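PDB 3B4N: endo-pectate lyase from Erwinia chrysanthemi, which cleaves the alpha-1,4-linked galacturonan of pectate by elimination with calcium as cofactor, and probably also acts on highly methylated pectins. Local coordinates for residues Q21-L26 with V99-T104; N33-S38 with Y84-D89; Q227-N232 with R252-C257. All blocks are in the same frame, centred on the assembly; numbering follows the deposited sequence.

Contacts 1 and 2 belong to the small N-terminal beta sandwich, contact 3 to the right-handed parallel beta helix that follows it in the chain. The first two have centres about 6 Å apart and touch: strands 22-29 and 32-39 are neighbours in one sheet, strands 85-92 and 97-104 in the other. Along the sequence contact 2 is nested inside the loop closed by contact 1. Contact 3 comes later, on the opposite side of the chain's centre, with its centre about 35 Å from contact 1 and 34 Å from contact 2. Contacts 1 and 2 both join the two sheets of the sandwich, while the third joins successive coils of the lyase domain near its zinc ions.

Contact 1. Residues Q21-L26 with V99-T104; sequences QTTLML and VSNAVT. With EDO (1,2-ethanediol), chain G.
The amide of Asn101 turns its polar edge to the backbone of Leu24, with CG 3.8 Å from both Leu24 N and Leu24 O. Thr23 CA lies off the same edge, near the amide plane, and Leu24 CB lies obliquely beyond the edge, out of the plane. The torsion that brings the group here is chi1 of 53°, which sets CG between the backbone N and the carbonyl carbon. Next to it, Ser100 faces the strand with CB and OG. Its CB rests against the methyl of Thr22 (CB to CG2 3.6 Å), its CA makes a CA-H...O contact with Thr22 O at 3.2 Å, and its OG lies against Leu24 CB and CD2. That hydroxyl is well occupied: it donates to Asn101 O, 2.8 Å from OG, and is also bonded to the backbone N of Val88. Residues 21-26 and 99-104 run nearly parallel, 16° apart. They lie on the first and last strands of a fibronectin type III sandwich, which sit in different sheets and come together along one side of the domain. No clear direct hydrogen bond crosses; side chains, the CA-H...O contact and one water make the meeting. Water 1 donates to Val99 O and accepts from Thr22 N, bridging the two backbones at the Thr22/Val99 end. Farther along, Val103 takes over. Its CG2 packs on Leu24 CD2 at 3.6 Å, the two side chains crossing at about a right angle, and reaches Leu26 CB as well; CG1 sits close to Leu24 O. Leu26 extends CD2 to the carbonyl of Thr104, 3.3 Å from its O. On the other side of the strand, Thr23 OG1 lies 2.6 Å from O2 of an ethanediol, probably from the crystallisation liquor, which also binds Ser38 and Asp133.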
loop_
_atom_site.group_PDB
_atom_site.type_symbol
_atom_site.label_atom_id
_atom_site.label_comp_id
_atom_site.label_asym_id
_atom_site.label_seq_id
_atom_site.Cartn_x
_atom_site.Cartn_y
_atom_site.Cartn_z
ATOM N N GLN A 21 -14.928 -15.787 -1.496
ATOM C CA GLN A 21 -13.802 -16.064 -2.372
ATOM C C GLN A 21 -12.542 -15.376 -1.888
ATOM O O GLN A 21 -12.597 -14.408 -1.127
ATOM C CB GLN A 21 -14.107 -15.603 -3.800
ATOM C CG GLN A 21 -15.182 -16.419 -4.498
ATOM C CD GLN A 21 -15.486 -15.908 -5.894
ATOM O OE1 GLN A 21 -15.921 -14.768 -6.068
ATOM N NE2 GLN A 21 -15.260 -16.749 -6.895
ATOM N N THR A 22 -11.405 -15.901 -2.332
ATOM C CA THR A 22 -10.108 -15.343 -1.990
ATOM C C THR A 22 -9.259 -15.351 -3.255
ATOM O O THR A 22 -9.182 -16.366 -3.942
ATOM C CB THR A 22 -9.393 -16.194 -0.919
ATOM O OG1 THR A 22 -10.215 -16.279 0.250
ATOM C CG2 THR A 22 -8.048 -15.579 -0.551
ATOM N N THR A 23 -8.650 -14.211 -3.575
ATOM C CA THR A 23 -7.776 -14.109 -4.739
ATOM C C THR A 23 -6.383 -13.785 -4.218
ATOM O O THR A 23 -6.193 -12.853 -3.433
ATOM C CB THR A 23 -8.229 -13.009 -5.717
ATOM O OG1 THR A 23 -9.502 -13.361 -6.275
ATOM C CG2 THR A 23 -7.213 -12.852 -6.844
ATOM N N LEU A 24 -5.417 -14.581 -4.659
ATOM C CA LEU A 24 -4.032 -14.456 -4.245
ATOM C C LEU A 24 -3.118 -13.988 -5.371
ATOM O O LEU A 24 -3.308 -14.350 -6.534
ATOM C CB LEU A 24 -3.549 -15.818 -3.741
ATOM C CG LEU A 24 -2.104 -15.932 -3.240
ATOM C CD1 LEU A 24 -1.919 -15.025 -2.035
ATOM C CD2 LEU A 24 -1.791 -17.384 -2.851
ATOM N N MET A 25 -2.142 -13.160 -5.012
ATOM C CA MET A 25 -1.140 -12.678 -5.956
ATOM C C MET A 25 0.221 -12.821 -5.300
ATOM O O MET A 25 0.343 -12.797 -4.074
ATOM C CB MET A 25 -1.385 -11.218 -6.329
ATOM C CG MET A 25 -2.643 -11.022 -7.147
ATOM S SD MET A 25 -2.954 -9.284 -7.444
ATOM C CE MET A 25 -1.712 -8.934 -8.536
ATOM N N LEU A 26 1.249 -12.947 -6.126
ATOM C CA LEU A 26 2.613 -13.122 -5.654
ATOM C C LEU A 26 3.577 -12.100 -6.240
ATOM O O LEU A 26 3.443 -11.707 -7.396
ATOM C CB LEU A 26 3.103 -14.520 -6.060
ATOM C CG LEU A 26 4.613 -14.768 -6.132
ATOM C CD1 LEU A 26 5.177 -14.800 -4.732
ATOM C CD2 LEU A 26 4.899 -16.086 -6.862
ATOM N N VAL A 99 -10.493 -21.100 0.057
ATOM C CA VAL A 99 -9.167 -21.240 -0.520
ATOM C C VAL A 99 -8.962 -20.459 -1.793
ATOM O O VAL A 99 -9.791 -20.482 -2.701
ATOM C CB VAL A 99 -8.858 -22.720 -0.801
ATOM C CG1 VAL A 99 -7.421 -22.880 -1.243
ATOM C CG2 VAL A 99 -9.116 -23.543 0.457
ATOM N N SER A 100 -7.833 -19.768 -1.853
ATOM C CA SER A 100 -7.479 -18.968 -3.006
ATOM C C SER A 100 -6.986 -19.796 -4.178
ATOM O O SER A 100 -6.784 -21.012 -4.087
ATOM C CB SER A 100 -6.348 -18.011 -2.636
ATOM O OG SER A 100 -5.125 -18.743 -2.501
ATOM N N ASN A 101 -6.804 -19.095 -5.289
ATOM C CA ASN A 101 -6.223 -19.675 -6.483
ATOM C C ASN A 101 -4.769 -19.891 -6.082
ATOM O O ASN A 101 -4.283 -19.284 -5.116
ATOM C CB ASN A 101 -6.235 -18.659 -7.621
ATOM C CG ASN A 101 -5.585 -17.343 -7.219
ATOM O OD1 ASN A 101 -4.461 -17.009 -7.630
ATOM N ND2 ASN A 101 -6.282 -16.597 -6.401
ATOM N N ALA A 102 -4.071 -20.735 -6.826
ATOM C CA ALA A 102 -2.662 -20.965 -6.563
ATOM C C ALA A 102 -1.841 -19.915 -7.317
ATOM O O ALA A 102 -2.273 -19.404 -8.354
ATOM C CB ALA A 102 -2.263 -22.355 -7.053
ATOM N N VAL A 103 -0.683 -19.570 -6.767
ATOM C CA VAL A 103 0.250 -18.675 -7.444
ATOM C C VAL A 103 1.577 -19.422 -7.398
ATOM O O VAL A 103 1.788 -20.269 -6.525
ATOM C CB VAL A 103 0.409 -17.301 -6.765
ATOM C CG1 VAL A 103 -0.896 -16.528 -6.855
ATOM C CG2 VAL A 103 0.860 -17.472 -5.332
ATOM N N THR A 104 2.474 -19.119 -8.327
ATOM C CA THR A 104 3.739 -19.833 -8.364
ATOM C C THR A 104 4.897 -18.979 -8.843
ATOM O O THR A 104 4.703 -17.983 -9.539
ATOM C CB THR A 104 3.624 -21.056 -9.295
ATOM O OG1 THR A 104 4.857 -21.780 -9.295
ATOM C CG2 THR A 104 3.316 -20.613 -10.722
HETATM C C1 EDO G . -12.046 -11.952 -3.175
HETATM O O1 EDO G . -11.683 -10.559 -2.644
HETATM C C2 EDO G . -12.394 -11.990 -4.668
HETATM O O2 EDO G . -11.131 -11.523 -5.454
HETATM O O HOH W 1 -11.756 -18.620 -3.417
#

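Contact 2. Residues N33-S38 with Y84-D89; sequences NYLGWS and YWYWVD. With EDO (1,2-ethanediol), chain G.
Trp37 and Val88 meet face to methyl. Val88 CG1 lies over the five-membered ring, 3.8 Å from its centroid and only 9° off the normal, a CH-pi contact; CG2 comes down beside it over the same face, at the CE3 rim of the six-membered ring. With CG1 anti to the backbone N, both methyls of the valine are turned to the indole, and the two side chains cross at about a right angle. Leu35 fills the middle. Its CD2 sits over one face of the Tyr86 ring, its CD1 is 3.9 Å from Tyr86 CD1, and CD1 also reaches Val88 CG2. At the far end the ring meets Asn33 by its edge: OD1 lies near the ring plane, 2.9 Å from Tyr86 OH, with amide and ring 81° apart. The one phenol proton has a second acceptor within reach, Asp75 OD1, its stronger partner, so the bond to Asn33 is not settled. The segments of strands 32-39 and 85-92 approach to 8.9 Å and cross at -38°, one from each sheet, as in the hydrophobic core of a fibronectin type III beta sandwich.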
loop_
_atom_site.group_PDB
_atom_site.type_symbol
_atom_site.label_atom_id
_atom_site.label_comp_id
_atom_site.label_asym_id
_atom_site.label_seq_id
_atom_site.Cartn_x
_atom_site.Cartn_y
_atom_site.Cartn_z
ATOM N N ASN A 33 9.410 -14.117 -1.041
ATOM C CA ASN A 33 8.203 -14.186 -1.851
ATOM C C ASN A 33 7.114 -13.501 -1.056
ATOM O O ASN A 33 6.800 -13.914 0.060
ATOM C CB ASN A 33 7.800 -15.634 -2.115
ATOM C CG ASN A 33 8.743 -16.334 -3.068
ATOM O OD1 ASN A 33 8.948 -17.549 -2.981
ATOM N ND2 ASN A 33 9.303 -15.578 -4.001
ATOM N N TYR A 34 6.561 -12.433 -1.612
ATOM C CA TYR A 34 5.490 -11.709 -0.945
ATOM C C TYR A 34 4.150 -12.141 -1.499
ATOM O O TYR A 34 3.970 -12.251 -2.716
ATOM C CB TYR A 34 5.647 -10.200 -1.140
ATOM C CG TYR A 34 6.767 -9.590 -0.337
ATOM C CD1 TYR A 34 6.567 -9.177 0.974
ATOM C CD2 TYR A 34 8.038 -9.457 -0.886
ATOM C CE1 TYR A 34 7.620 -8.640 1.729
ATOM C CE2 TYR A 34 9.087 -8.929 -0.150
ATOM C CZ TYR A 34 8.874 -8.524 1.151
ATOM O OH TYR A 34 9.929 -8.008 1.868
ATOM N N LEU A 35 3.218 -12.412 -0.595
ATOM C CA LEU A 35 1.872 -12.794 -0.982
ATOM C C LEU A 35 0.919 -11.684 -0.588
ATOM O O LEU A 35 1.050 -11.086 0.479
ATOM C CB LEU A 35 1.435 -14.067 -0.265
ATOM C CG LEU A 35 2.265 -15.321 -0.503
ATOM C CD1 LEU A 35 1.654 -16.485 0.283
ATOM C CD2 LEU A 35 2.298 -15.637 -1.991
ATOM N N GLY A 36 -0.040 -11.423 -1.463
ATOM C CA GLY A 36 -1.059 -10.429 -1.187
ATOM C C GLY A 36 -2.374 -11.028 -1.644
ATOM O O GLY A 36 -2.468 -11.572 -2.750
ATOM N N TRP A 37 -3.401 -10.961 -0.803
ATOM C CA TRP A 37 -4.683 -11.506 -1.211
ATOM C C TRP A 37 -5.821 -10.614 -0.781
ATOM O O TRP A 37 -5.655 -9.726 0.056
ATOM C CB TRP A 37 -4.892 -12.913 -0.622
ATOM C CG TRP A 37 -4.893 -12.976 0.890
ATOM C CD1 TRP A 37 -5.982 -12.929 1.719
ATOM C CD2 TRP A 37 -3.746 -13.069 1.740
ATOM N NE1 TRP A 37 -5.579 -12.987 3.034
ATOM C CE2 TRP A 37 -4.212 -13.073 3.075
ATOM C CE3 TRP A 37 -2.367 -13.148 1.501
ATOM C CZ2 TRP A 37 -3.343 -13.152 4.173
ATOM C CZ3 TRP A 37 -1.503 -13.226 2.588
ATOM C CH2 TRP A 37 -1.995 -13.227 3.909
ATOM N N SER A 38 -6.971 -10.831 -1.399
ATOM C CA SER A 38 -8.176 -10.122 -1.019
ATOM C C SER A 38 -9.194 -11.224 -0.770
ATOM O O SER A 38 -9.140 -12.289 -1.385
ATOM C CB SER A 38 -8.674 -9.192 -2.130
ATOM O OG SER A 38 -9.078 -9.917 -3.275
ATOM N N TYR A 84 8.076 -22.762 -6.277
ATOM C CA TYR A 84 7.065 -22.932 -5.243
ATOM C C TYR A 84 5.682 -22.498 -5.682
ATOM O O TYR A 84 5.524 -21.623 -6.533
ATOM C CB TYR A 84 7.445 -22.140 -3.987
ATOM C CG TYR A 84 8.737 -22.596 -3.361
ATOM C CD1 TYR A 84 9.957 -22.097 -3.804
ATOM C CD2 TYR A 84 8.739 -23.548 -2.344
ATOM C CE1 TYR A 84 11.152 -22.536 -3.246
ATOM C CE2 TYR A 84 9.933 -23.997 -1.781
ATOM C CZ TYR A 84 11.131 -23.482 -2.239
ATOM O OH TYR A 84 12.311 -23.911 -1.682
ATOM N N TRP A 85 4.685 -23.145 -5.092
ATOM C CA TRP A 85 3.282 -22.826 -5.319
ATOM C C TRP A 85 2.739 -22.471 -3.943
ATOM O O TRP A 85 3.089 -23.105 -2.931
ATOM C CB TRP A 85 2.509 -24.026 -5.873
ATOM C CG TRP A 85 2.638 -24.202 -7.348
ATOM C CD1 TRP A 85 1.715 -23.874 -8.299
ATOM C CD2 TRP A 85 3.776 -24.708 -8.046
ATOM N NE1 TRP A 85 2.211 -24.142 -9.551
ATOM C CE2 TRP A 85 3.476 -24.655 -9.427
ATOM C CE3 TRP A 85 5.022 -25.201 -7.641
ATOM C CZ2 TRP A 85 4.379 -25.075 -10.407
ATOM C CZ3 TRP A 85 5.924 -25.622 -8.617
ATOM C CH2 TRP A 85 5.592 -25.554 -9.987
ATOM N N TYR A 86 1.899 -21.442 -3.911
ATOM C CA TYR A 86 1.279 -20.978 -2.680
ATOM C C TYR A 86 -0.231 -20.878 -2.809
ATOM O O TYR A 86 -0.762 -20.644 -3.886
ATOM C CB TYR A 86 1.783 -19.581 -2.321
ATOM C CG TYR A 86 3.245 -19.481 -1.980
ATOM C CD1 TYR A 86 3.687 -19.617 -0.665
ATOM C CD2 TYR A 86 4.181 -19.194 -2.968
ATOM C CE1 TYR A 86 5.042 -19.454 -0.342
ATOM C CE2 TYR A 86 5.522 -19.034 -2.663
ATOM C CZ TYR A 86 5.946 -19.163 -1.354
ATOM O OH TYR A 86 7.275 -19.002 -1.053
ATOM N N TRP A 87 -0.902 -21.061 -1.677
ATOM C CA TRP A 87 -2.356 -20.923 -1.567
ATOM C C TRP A 87 -2.597 -20.286 -0.208
ATOM O O TRP A 87 -1.829 -20.490 0.730
ATOM C CB TRP A 87 -3.082 -22.271 -1.526
ATOM C CG TRP A 87 -3.069 -23.070 -2.772
ATOM C CD1 TRP A 87 -4.061 -23.153 -3.709
ATOM C CD2 TRP A 87 -2.032 -23.950 -3.203
ATOM N NE1 TRP A 87 -3.706 -24.041 -4.693
ATOM C CE2 TRP A 87 -2.464 -24.546 -4.408
ATOM C CE3 TRP A 87 -0.774 -24.295 -2.687
ATOM C CZ2 TRP A 87 -1.685 -25.473 -5.105
ATOM C CZ3 TRP A 87 0.005 -25.219 -3.381
ATOM C CH2 TRP A 87 -0.457 -25.796 -4.579
ATOM N N VAL A 88 -3.666 -19.511 -0.098
ATOM C CA VAL A 88 -4.043 -18.924 1.177
ATOM C C VAL A 88 -5.463 -19.402 1.466
ATOM O O VAL A 88 -6.358 -19.310 0.621
ATOM C CB VAL A 88 -3.993 -17.382 1.160
ATOM C CG1 VAL A 88 -4.701 -16.822 2.396
ATOM C CG2 VAL A 88 -2.542 -16.919 1.148
ATOM N N ASP A 89 -5.637 -19.957 2.657
ATOM C CA ASP A 89 -6.913 -20.473 3.119
ATOM C C ASP A 89 -7.472 -19.500 4.155
ATOM O O ASP A 89 -6.915 -19.348 5.238
ATOM C CB ASP A 89 -6.692 -21.847 3.760
ATOM C CG ASP A 89 -7.980 -22.538 4.173
ATOM O OD1 ASP A 89 -7.877 -23.666 4.711
ATOM O OD2 ASP A 89 -9.077 -21.978 3.968
HETATM C C1 EDO G . -12.046 -11.952 -3.175
HETATM O O1 EDO G . -11.683 -10.559 -2.644
HETATM C C2 EDO G . -12.394 -11.990 -4.668
HETATM O O2 EDO G . -11.131 -11.523 -5.454
#

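Contact 3. Residues Q227-N232 with R252-C257; sequences QHNSKN and RSCGDC
Asn229 reaches out from the end of its strand to the disulfide of the opposite segment. From CB, the chain turns with CG anti to its own carbonyl carbon (chi1 -57°), which brings CG to 4.2 Å from Cys257 SG. The tip then divides. ND2 goes to the disulfide, 3.4 Å from Cys257 SG and 3.5 Å from Cys254 CB, while OD1 turns to the preceding coil and accepts a hydrogen bond from Asn200 ND2. The amide therefore spans two coils, one end held by a bond and the other packed on sulfur. The sulfur is held in turn by the bond between Cys254 and Cys257, which closes a tight loop over Gly255 and Asp256. Before the loop the backbones pair as parallel strands: His228 N donates to Arg252 O at 3.2 Å, and Cys254 N to His228 O at 3.0 Å and a straighter 169°. The imidazole of His228 leads away from the second segment and is hydrogen-bonded to Ser233 and Trp251, while the Gln227 side chain, on the other face of the sheet, comes to about 4 Å from that of Asp195 and about 5 Å from a bound zinc ion, which places this end of the pairing beside the zinc site. Strand 224-228 lies between strand 197-199 and strand 246-253, all parallel, so the two segments are successive rungs of one sheet of the right-handed parallel beta helix, with strand 276-284 as the next rung beyond.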
loop_
_atom_site.group_PDB
_atom_site.type_symbol
_atom_site.label_atom_id
_atom_site.label_comp_id
_atom_site.label_asym_id
_atom_site.label_seq_id
_atom_site.Cartn_x
_atom_site.Cartn_y
_atom_site.Cartn_z
ATOM N N GLN A 227 -0.203 10.132 -1.975
ATOM C CA GLN A 227 -0.308 11.585 -2.093
ATOM C C GLN A 227 -1.740 11.956 -1.715
ATOM O O GLN A 227 -2.682 11.281 -2.117
ATOM C CB GLN A 227 -0.006 12.012 -3.531
ATOM C CG GLN A 227 -0.136 13.510 -3.806
ATOM C CD GLN A 227 0.849 14.353 -3.017
ATOM O OE1 GLN A 227 1.905 13.879 -2.594
ATOM N NE2 GLN A 227 0.512 15.624 -2.831
ATOM N N HIS A 228 -1.905 13.023 -0.950
ATOM C CA HIS A 228 -3.234 13.411 -0.482
ATOM C C HIS A 228 -3.447 14.897 -0.751
ATOM O O HIS A 228 -2.794 15.755 -0.135
ATOM C CB HIS A 228 -3.301 13.064 1.013
ATOM C CG HIS A 228 -4.667 13.123 1.615
ATOM N ND1 HIS A 228 -5.001 12.379 2.729
ATOM C CD2 HIS A 228 -5.747 13.893 1.338
ATOM C CE1 HIS A 228 -6.226 12.695 3.112
ATOM N NE2 HIS A 228 -6.701 13.610 2.286
ATOM N N ASN A 229 -4.358 15.180 -1.684
ATOM C CA ASN A 229 -4.656 16.546 -2.128
ATOM C C ASN A 229 -5.995 17.123 -1.695
ATOM O O ASN A 229 -6.113 18.333 -1.497
ATOM C CB ASN A 229 -4.620 16.620 -3.658
ATOM C CG ASN A 229 -3.304 16.162 -4.245
ATOM O OD1 ASN A 229 -3.280 15.503 -5.286
ATOM N ND2 ASN A 229 -2.205 16.516 -3.599
ATOM N N SER A 230 -7.025 16.289 -1.607
ATOM C CA SER A 230 -8.321 16.822 -1.208
ATOM C C SER A 230 -8.294 17.244 0.258
ATOM O O SER A 230 -7.350 16.928 0.988
ATOM C CB SER A 230 -9.414 15.777 -1.431
ATOM O OG SER A 230 -9.114 14.598 -0.716
ATOM N N LYS A 231 -9.327 17.969 0.681
ATOM C CA LYS A 231 -9.448 18.441 2.062
ATOM C C LYS A 231 -10.687 17.825 2.717
ATOM O O LYS A 231 -11.586 17.344 2.026
ATOM C CB LYS A 231 -9.559 19.970 2.104
ATOM C CG LYS A 231 -8.462 20.693 1.334
ATOM C CD LYS A 231 -8.759 22.178 1.205
ATOM C CE LYS A 231 -7.796 22.841 0.237
ATOM N NZ LYS A 231 -8.263 24.206 -0.148
ATOM N N ASN A 232 -10.727 17.851 4.048
ATOM C CA ASN A 232 -11.837 17.281 4.818
ATOM C C ASN A 232 -11.938 15.828 4.369
ATOM O O ASN A 232 -13.032 15.291 4.173
ATOM C CB ASN A 232 -13.143 18.023 4.484
ATOM C CG ASN A 232 -13.002 19.531 4.594
ATOM O OD1 ASN A 232 -12.783 20.062 5.672
ATOM N ND2 ASN A 232 -13.118 20.220 3.470
ATOM N N ARG A 252 1.916 11.840 2.426
ATOM C CA ARG A 252 2.191 13.259 2.539
ATOM C C ARG A 252 0.953 14.084 2.229
ATOM O O ARG A 252 0.316 13.915 1.184
ATOM C CB ARG A 252 3.309 13.676 1.581
ATOM C CG ARG A 252 3.723 15.150 1.690
ATOM C CD ARG A 252 4.217 15.509 3.098
ATOM N NE ARG A 252 5.007 16.746 3.115
ATOM C CZ ARG A 252 4.584 17.920 3.578
ATOM N NH1 ARG A 252 5.391 18.980 3.546
ATOM N NH2 ARG A 252 3.364 18.044 4.083
ATOM N N SER A 253 0.592 14.947 3.166
ATOM C CA SER A 253 -0.501 15.881 2.943
ATOM C C SER A 253 0.198 16.896 2.039
ATOM O O SER A 253 1.255 17.404 2.392
ATOM C CB SER A 253 -0.897 16.554 4.249
ATOM O OG SER A 253 -1.776 17.635 3.997
ATOM N N CYS A 254 -0.367 17.188 0.874
ATOM C CA CYS A 254 0.290 18.110 -0.045
ATOM C C CYS A 254 0.865 19.347 0.640
ATOM O O CYS A 254 0.142 20.113 1.268
ATOM C CB CYS A 254 -0.679 18.535 -1.133
ATOM S SG CYS A 254 0.198 19.265 -2.545
ATOM N N GLY A 255 2.168 19.553 0.479
ATOM C CA GLY A 255 2.815 20.684 1.123
ATOM C C GLY A 255 2.671 22.052 0.476
ATOM O O GLY A 255 2.579 23.056 1.183
ATOM N N ASP A 256 2.622 22.093 -0.855
ATOM C CA ASP A 256 2.548 23.358 -1.587
ATOM C C ASP A 256 1.592 23.359 -2.779
ATOM O O ASP A 256 1.851 24.024 -3.780
ATOM C CB ASP A 256 3.945 23.715 -2.090
ATOM C CG ASP A 256 4.530 22.631 -2.981
ATOM O OD1 ASP A 256 3.759 21.753 -3.426
ATOM O OD2 ASP A 256 5.752 22.654 -3.242
ATOM N N CYS A 257 0.500 22.614 -2.676
ATOM C CA CYS A 257 -0.486 22.531 -3.752
ATOM C C CYS A 257 -1.115 23.877 -4.119
ATOM O O CYS A 257 -1.135 24.808 -3.314
ATOM C CB CYS A 257 -1.613 21.563 -3.346
ATOM S SG CYS A 257 -1.314 19.819 -3.779
#